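Local coordinates for protein NOVP (Streptomyces caeruleus, PDB 2WK1) that transfers a methyl group from S-adenosyl-L-methionine to the 4-hydroxyl of the noviose sugar, the penultimate step of novobiocin biosynthesis, at residues A[196-204]-A[222-230]. Sequence-based numbering, arbitrary orientation.
Sequences GWFKDTLPT and STWDTLTNL. With SAH (S-adenosyl-L-homocysteine), chain B; EDO (1,2-ethanediol), chain F.
L202 lies over the helix of 222-230 in the tightly packed half of this contact. Its CD1 comes 3.8 Å from CA of T226, between that threonine and L230, whose side chain it meets at about a right angle, while CB of L202 rests on CB of N229. A branched apolar residue suits this seam because one methyl, CD1, reaches both T226 and L230, a turn apart, and CD2 adds to the contact with L230. T226 can present its hydroxyl to this apolar seam because OG1, beside the backbone N (chi1 -64°), donates to O of S222 at 2.9 Å; T226 N reaches that carbonyl from the opposite face.

Toward the ligand, the seam continues into F198, whose ring atom CD2 stands 3.8 Å from OG1 of T226. One face of this flat ring matches the flat adenine of S-adenosyl-L-homocysteine, N1 sitting 3.4 Å above its centre. F198 also gives its backbone N-H to that same N1, at 3.0 Å, and across the contact the short side chain of S222 brings its hydroxyl to donate to N7. The two segments thus grip the purine between them, as suits a Rossmann-like methyltransferase.

The outer side is more polar and solvent-facing, loosest where K199, its extended chain leading the amine away, merely brushes D225 OD2 with its CB; charged residues suit such a rim. P203 still sits closely against N229 OD1, for asparagine can fold its amide back, ND2 donating to O of D225. A water lies within hydrogen-bonding distance of L202 O and N229 O.

Behind the contact, T226 and L230 pack on strand 210-215, and F198 and L230 touch T113 of strand 109-113. Helix 249-261 covers T223, W224 and L227, while G196, just beyond strand 191-195, outermost at that side of the chain's sheet, is bonded through its backbone to D142.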
ATOM      1  N   GLY A 196     -16.080 -21.716   8.250  1.00 12.86           N
ATOM      2  CA  GLY A 196     -16.996 -22.321   9.221  1.00 13.53           C
ATOM      3  C   GLY A 196     -16.543 -22.086  10.650  1.00 12.40           C
ATOM      4  O   GLY A 196     -15.498 -21.463  10.901  1.00 12.80           O
ATOM      5  N   TRP A 197     -17.350 -22.544  11.597  1.00 13.69           N
ATOM      6  CA  TRP A 197     -16.988 -22.446  12.980  1.00 13.11           C
ATOM      7  C   TRP A 197     -15.810 -23.382  13.261  1.00 13.18           C
ATOM      8  O   TRP A 197     -15.786 -24.505  12.764  1.00 14.59           O
ATOM      9  CB  TRP A 197     -18.199 -22.819  13.856  1.00 14.42           C
ATOM     10  CG  TRP A 197     -19.380 -21.954  13.551  1.00 16.06           C
ATOM     11  CD1 TRP A 197     -20.561 -22.353  12.991  1.00 19.19           C
ATOM     12  CD2 TRP A 197     -19.481 -20.541  13.716  1.00 17.30           C
ATOM     13  NE1 TRP A 197     -21.392 -21.276  12.807  1.00 22.05           N
ATOM     14  CE2 TRP A 197     -20.752 -20.150  13.244  1.00 20.53           C
ATOM     15  CE3 TRP A 197     -18.626 -19.562  14.226  1.00 15.35           C
ATOM     16  CZ2 TRP A 197     -21.178 -18.818  13.260  1.00 20.62           C
ATOM     17  CZ3 TRP A 197     -19.049 -18.244  14.219  1.00 16.23           C
ATOM     18  CH2 TRP A 197     -20.300 -17.884  13.739  1.00 18.37           C
ATOM     19  N   PHE A 198     -14.838 -22.930  14.050  1.00 13.03           N
ATOM     20  CA  PHE A 198     -13.652 -23.754  14.326  1.00 13.29           C
ATOM     21  C   PHE A 198     -14.001 -25.141  14.864  1.00 14.33           C
ATOM     22  O   PHE A 198     -13.349 -26.113  14.516  1.00 15.38           O
ATOM     23  CB  PHE A 198     -12.691 -23.083  15.329  1.00 13.15           C
ATOM     24  CG  PHE A 198     -12.144 -21.762  14.875  1.00 11.98           C
ATOM     25  CD1 PHE A 198     -11.957 -21.476  13.523  1.00 13.28           C
ATOM     26  CD2 PHE A 198     -11.794 -20.802  15.816  1.00 13.12           C
ATOM     27  CE1 PHE A 198     -11.499 -20.239  13.151  1.00 13.78           C
ATOM     28  CE2 PHE A 198     -11.318 -19.571  15.422  1.00 13.06           C
ATOM     29  CZ  PHE A 198     -11.190 -19.293  14.098  1.00 13.95           C
ATOM     30  N   LYS A 199     -15.057 -25.245  15.664  1.00 15.36           N
ATOM     31  CA  LYS A 199     -15.405 -26.566  16.226  1.00 17.68           C
ATOM     32  C   LYS A 199     -15.814 -27.533  15.126  1.00 18.02           C
ATOM     33  O   LYS A 199     -15.743 -28.755  15.324  1.00 20.56           O
ATOM     34  CB  LYS A 199     -16.506 -26.454  17.281  1.00 18.93           C
ATOM     35  CG  LYS A 199     -17.825 -25.960  16.741  1.00 21.50           C
ATOM     36  CD  LYS A 199     -18.934 -25.890  17.789  1.00 26.48           C
ATOM     37  CE  LYS A 199     -20.215 -25.382  17.148  1.00 28.68           C
ATOM     38  NZ  LYS A 199     -21.220 -24.972  18.175  1.00 31.30           N
ATOM     39  N   ASP A 200     -16.278 -27.005  14.000  1.00 18.21           N
ATOM     40  CA  ASP A 200     -16.712 -27.814  12.860  1.00 18.78           C
ATOM     41  C   ASP A 200     -15.600 -28.039  11.853  1.00 18.45           C
ATOM     42  O   ASP A 200     -15.554 -29.071  11.199  1.00 21.37           O
ATOM     43  CB  ASP A 200     -17.836 -27.109  12.090  1.00 19.37           C
ATOM     44  CG  ASP A 200     -19.122 -26.982  12.881  1.00 22.48           C
ATOM     45  OD1 ASP A 200     -19.385 -27.881  13.708  1.00 26.31           O
ATOM     46  OD2 ASP A 200     -19.873 -26.001  12.631  1.00 25.41           O
ATOM     47  N   THR A 201     -14.716 -27.063  11.679  1.00 16.16           N
ATOM     48  CA  THR A 201     -13.720 -27.118  10.607  1.00 15.98           C
ATOM     49  C   THR A 201     -12.355 -27.670  11.022  1.00 16.16           C
ATOM     50  O   THR A 201     -11.668 -28.280  10.207  1.00 18.47           O
ATOM     51  CB  THR A 201     -13.494 -25.735  10.000  1.00 15.61           C
ATOM     52  OG1 THR A 201     -12.935 -24.876  11.001  1.00 15.27           O
ATOM     53  CG2 THR A 201     -14.790 -25.139   9.451  1.00 17.38           C
ATOM     54  N   LEU A 202     -11.925 -27.403  12.253  1.00 15.27           N
ATOM     55  CA  LEU A 202     -10.542 -27.725  12.626  1.00 15.62           C
ATOM     56  C   LEU A 202     -10.255 -29.209  12.892  1.00 17.20           C
ATOM     57  O   LEU A 202      -9.174 -29.670  12.569  1.00 18.53           O
ATOM     58  CB  LEU A 202     -10.037 -26.821  13.773  1.00 14.75           C
ATOM     59  CG  LEU A 202     -10.073 -25.306  13.492  1.00 13.23           C
ATOM     60  CD1 LEU A 202      -9.398 -24.562  14.638  1.00 14.55           C
ATOM     61  CD2 LEU A 202      -9.423 -24.985  12.131  1.00 15.06           C
ATOM     62  N   PRO A 203     -11.220 -29.953  13.458  1.00 18.63           N
ATOM     63  CA  PRO A 203     -10.932 -31.374  13.679  1.00 19.78           C
ATOM     64  C   PRO A 203     -10.597 -32.152  12.409  1.00 20.82           C
ATOM     65  O   PRO A 203      -9.809 -33.104  12.490  1.00 23.77           O
ATOM     66  CB  PRO A 203     -12.229 -31.887  14.318  1.00 19.87           C
ATOM     67  CG  PRO A 203     -12.748 -30.715  15.043  1.00 19.71           C
ATOM     68  CD  PRO A 203     -12.468 -29.558  14.121  1.00 18.95           C
ATOM     69  N   THR A 204     -11.159 -31.745  11.275  1.00 21.20           N
ATOM     70  CA  THR A 204     -10.948 -32.419   9.993  1.00 22.65           C
ATOM     71  C   THR A 204     -10.155 -31.605   8.969  1.00 22.01           C
ATOM     72  O   THR A 204     -10.012 -32.011   7.833  1.00 23.84           O
ATOM     73  CB  THR A 204     -12.320 -32.888   9.389  1.00 23.86           C
ATOM     74  OG1 THR A 204     -13.123 -31.748   9.060  1.00 26.58           O
ATOM     75  CG2 THR A 204     -13.044 -33.803  10.371  1.00 27.41           C
ATOM     76  N   SER A 222     -12.988 -20.477  21.222  1.00 13.71           N
ATOM     77  CA  SER A 222     -12.298 -20.426  19.960  1.00 13.94           C
ATOM     78  C   SER A 222     -10.842 -20.790  20.131  1.00 12.96           C
ATOM     79  O   SER A 222     -10.281 -21.538  19.325  1.00 14.02           O
ATOM     80  CB  SER A 222     -12.426 -19.047  19.338  1.00 14.28           C
ATOM     81  OG  SER A 222     -13.792 -18.687  19.141  1.00 14.65           O
ATOM     82  N   THR A 223     -10.219 -20.259  21.180  1.00 12.88           N
ATOM     83  CA  THR A 223      -8.806 -20.498  21.435  1.00 12.44           C
ATOM     84  C   THR A 223      -8.556 -21.944  21.838  1.00 12.91           C
ATOM     85  O   THR A 223      -7.638 -22.559  21.354  1.00 13.23           O
ATOM     86  CB  THR A 223      -8.291 -19.517  22.517  1.00 13.37           C
ATOM     87  OG1 THR A 223      -8.573 -18.179  22.108  1.00 14.25           O
ATOM     88  CG2 THR A 223      -6.820 -19.662  22.771  1.00 14.93           C
ATOM     89  N   TRP A 224      -9.395 -22.472  22.706  1.00 13.88           N
ATOM     90  CA  TRP A 224      -9.273 -23.861  23.127  1.00 14.67           C
ATOM     91  C   TRP A 224      -9.426 -24.800  21.938  1.00 14.54           C
ATOM     92  O   TRP A 224      -8.651 -25.744  21.769  1.00 15.65           O
ATOM     93  CB  TRP A 224     -10.321 -24.175  24.221  1.00 14.94           C
ATOM     94  CG  TRP A 224     -10.141 -25.558  24.734  1.00 16.10           C
ATOM     95  CD1 TRP A 224     -10.804 -26.666  24.321  1.00 18.00           C
ATOM     96  CD2 TRP A 224      -9.171 -25.997  25.697  1.00 15.78           C
ATOM     97  NE1 TRP A 224     -10.329 -27.770  24.989  1.00 19.54           N
ATOM     98  CE2 TRP A 224      -9.325 -27.384  25.838  1.00 18.87           C
ATOM     99  CE3 TRP A 224      -8.205 -25.349  26.464  1.00 16.83           C
ATOM    100  CZ2 TRP A 224      -8.525 -28.137  26.710  1.00 19.39           C
ATOM    101  CZ3 TRP A 224      -7.419 -26.103  27.335  1.00 19.68           C
ATOM    102  CH2 TRP A 224      -7.587 -27.476  27.447  1.00 20.04           C
ATOM    103  N   ASP A 225     -10.426 -24.544  21.105  1.00 14.76           N
ATOM    104  CA  ASP A 225     -10.649 -25.420  19.936  1.00 15.57           C
ATOM    105  C   ASP A 225      -9.500 -25.333  18.918  1.00 14.46           C
ATOM    106  O   ASP A 225      -9.127 -26.319  18.276  1.00 15.17           O
ATOM    107  CB  ASP A 225     -11.975 -25.097  19.271  1.00 16.69           C
ATOM    108  CG  ASP A 225     -13.179 -25.501  20.140  1.00 20.99           C
ATOM    109  OD1 ASP A 225     -13.005 -26.281  21.110  1.00 25.41           O
ATOM    110  OD2 ASP A 225     -14.282 -25.008  19.843  1.00 25.94           O
ATOM    111  N   THR A 226      -8.876 -24.168  18.824  1.00 12.97           N
ATOM    112  CA  THR A 226      -7.735 -24.024  17.957  1.00 12.13           C
ATOM    113  C   THR A 226      -6.547 -24.810  18.489  1.00 12.08           C
ATOM    114  O   THR A 226      -5.908 -25.578  17.758  1.00 12.10           O
ATOM    115  CB  THR A 226      -7.361 -22.550  17.783  1.00 12.13           C
ATOM    116  OG1 THR A 226      -8.433 -21.842  17.127  1.00 14.41           O
ATOM    117  CG2 THR A 226      -6.115 -22.432  16.952  1.00 12.77           C
ATOM    118  N   LEU A 227      -6.211 -24.598  19.764  1.00 11.56           N
ATOM    119  CA  LEU A 227      -5.065 -25.310  20.314  1.00 11.94           C
ATOM    120  C   LEU A 227      -5.263 -26.837  20.289  1.00 12.45           C
ATOM    121  O   LEU A 227      -4.359 -27.594  19.938  1.00 12.88           O
ATOM    122  CB  LEU A 227      -4.746 -24.862  21.731  1.00 12.23           C
ATOM    123  CG  LEU A 227      -4.126 -23.472  21.836  1.00 13.17           C
ATOM    124  CD1 LEU A 227      -4.251 -22.959  23.288  1.00 15.09           C
ATOM    125  CD2 LEU A 227      -2.683 -23.516  21.353  1.00 15.67           C
ATOM    126  N   THR A 228      -6.430 -27.293  20.716  1.00 13.31           N
ATOM    127  CA  THR A 228      -6.623 -28.730  20.834  1.00 15.22           C
ATOM    128  C   THR A 228      -6.467 -29.420  19.474  1.00 14.83           C
ATOM    129  O   THR A 228      -5.881 -30.495  19.378  1.00 15.95           O
ATOM    130  CB  THR A 228      -7.958 -29.105  21.479  1.00 16.62           C
ATOM    131  OG1 THR A 228      -9.040 -28.587  20.757  1.00 22.09           O
ATOM    132  CG2 THR A 228      -8.027 -28.653  22.871  1.00 18.05           C
ATOM    133  N   ASN A 229      -6.983 -28.803  18.429  1.00 14.64           N
ATOM    134  CA  ASN A 229      -6.960 -29.418  17.099  1.00 14.15           C
ATOM    135  C   ASN A 229      -5.688 -29.154  16.313  1.00 14.02           C
ATOM    136  O   ASN A 229      -5.297 -29.993  15.510  1.00 16.28           O
ATOM    137  CB  ASN A 229      -8.168 -28.934  16.309  1.00 14.30           C
ATOM    138  CG  ASN A 229      -9.445 -29.554  16.826  1.00 16.11           C
ATOM    139  OD1 ASN A 229      -9.629 -30.779  16.720  1.00 19.51           O
ATOM    140  ND2 ASN A 229     -10.333 -28.738  17.387  1.00 16.10           N
ATOM    141  N   LEU A 230      -5.055 -27.985  16.508  1.00 12.30           N
ATOM    142  CA  LEU A 230      -3.927 -27.611  15.670  1.00 12.39           C
ATOM    143  C   LEU A 230      -2.567 -27.624  16.332  1.00 11.61           C
ATOM    144  O   LEU A 230      -1.565 -27.809  15.636  1.00 12.31           O
ATOM    145  CB  LEU A 230      -4.149 -26.256  14.996  1.00 12.18           C
ATOM    146  CG  LEU A 230      -5.396 -26.120  14.103  1.00 12.20           C
ATOM    147  CD1 LEU A 230      -5.446 -24.771  13.436  1.00 12.95           C
ATOM    148  CD2 LEU A 230      -5.484 -27.231  13.044  1.00 13.76           C
TER
HETATM  149  N   SAH B 301      -6.494 -11.546  12.612  1.00 13.37           N
HETATM  150  CA  SAH B 301      -7.448 -10.474  12.168  1.00 12.08           C
HETATM  151  CB  SAH B 301      -8.421 -10.136  13.300  1.00 12.83           C
HETATM  152  CG  SAH B 301      -9.344 -11.285  13.680  1.00 12.65           C
HETATM  153  SD  SAH B 301     -10.890 -10.688  14.376  1.00 13.50           S
HETATM  154  C   SAH B 301      -6.699  -9.296  11.610  1.00 12.60           C
HETATM  155  O   SAH B 301      -7.235  -8.182  11.570  1.00 12.66           O
HETATM  156  OXT SAH B 301      -5.596  -9.477  11.112  1.00 13.28           O
HETATM  157  C5' SAH B 301     -11.591 -12.210  15.039  1.00 12.31           C
HETATM  158  C4' SAH B 301     -12.022 -13.195  13.929  1.00 11.69           C
HETATM  159  O4' SAH B 301     -12.243 -14.491  14.537  1.00 11.41           O
HETATM  160  C3' SAH B 301     -13.296 -12.807  13.179  1.00 12.46           C
HETATM  161  O3' SAH B 301     -13.087 -12.746  11.757  1.00 13.07           O
HETATM  162  C2' SAH B 301     -14.284 -13.925  13.579  1.00 11.81           C
HETATM  163  O2' SAH B 301     -15.240 -14.276  12.577  1.00 13.24           O
HETATM  164  C1' SAH B 301     -13.362 -15.108  13.893  1.00 10.43           C
HETATM  165  N9  SAH B 301     -13.848 -16.104  14.851  1.00 10.57           N
HETATM  166  C8  SAH B 301     -13.807 -15.973  16.202  1.00 12.23           C
HETATM  167  N7  SAH B 301     -14.206 -17.119  16.806  1.00 12.06           N
HETATM  168  C5  SAH B 301     -14.480 -18.002  15.813  1.00 10.80           C
HETATM  169  C6  SAH B 301     -14.885 -19.384  15.755  1.00 11.01           C
HETATM  170  N6  SAH B 301     -15.116 -20.056  16.870  1.00 12.27           N
HETATM  171  N1  SAH B 301     -15.019 -19.953  14.552  1.00 11.08           N
HETATM  172  C2  SAH B 301     -14.746 -19.289  13.414  1.00 10.84           C
HETATM  173  N3  SAH B 301     -14.367 -18.007  13.368  1.00 10.66           N
HETATM  174  C4  SAH B 301     -14.205 -17.360  14.541  1.00 10.29           C
HETATM  175  C1  EDO F 551      -6.293 -16.650  20.422  1.00 27.20           C
HETATM  176  O1  EDO F 551      -7.477 -17.182  19.720  1.00 23.07           O
HETATM  177  C2  EDO F 551      -6.538 -15.432  21.335  1.00 27.25           C
HETATM  178  O2  EDO F 551      -6.104 -14.220  20.673  1.00 27.28           O
HETATM  179  O   HOH W   1      -7.280 -31.404  13.509  1.00 28.72           O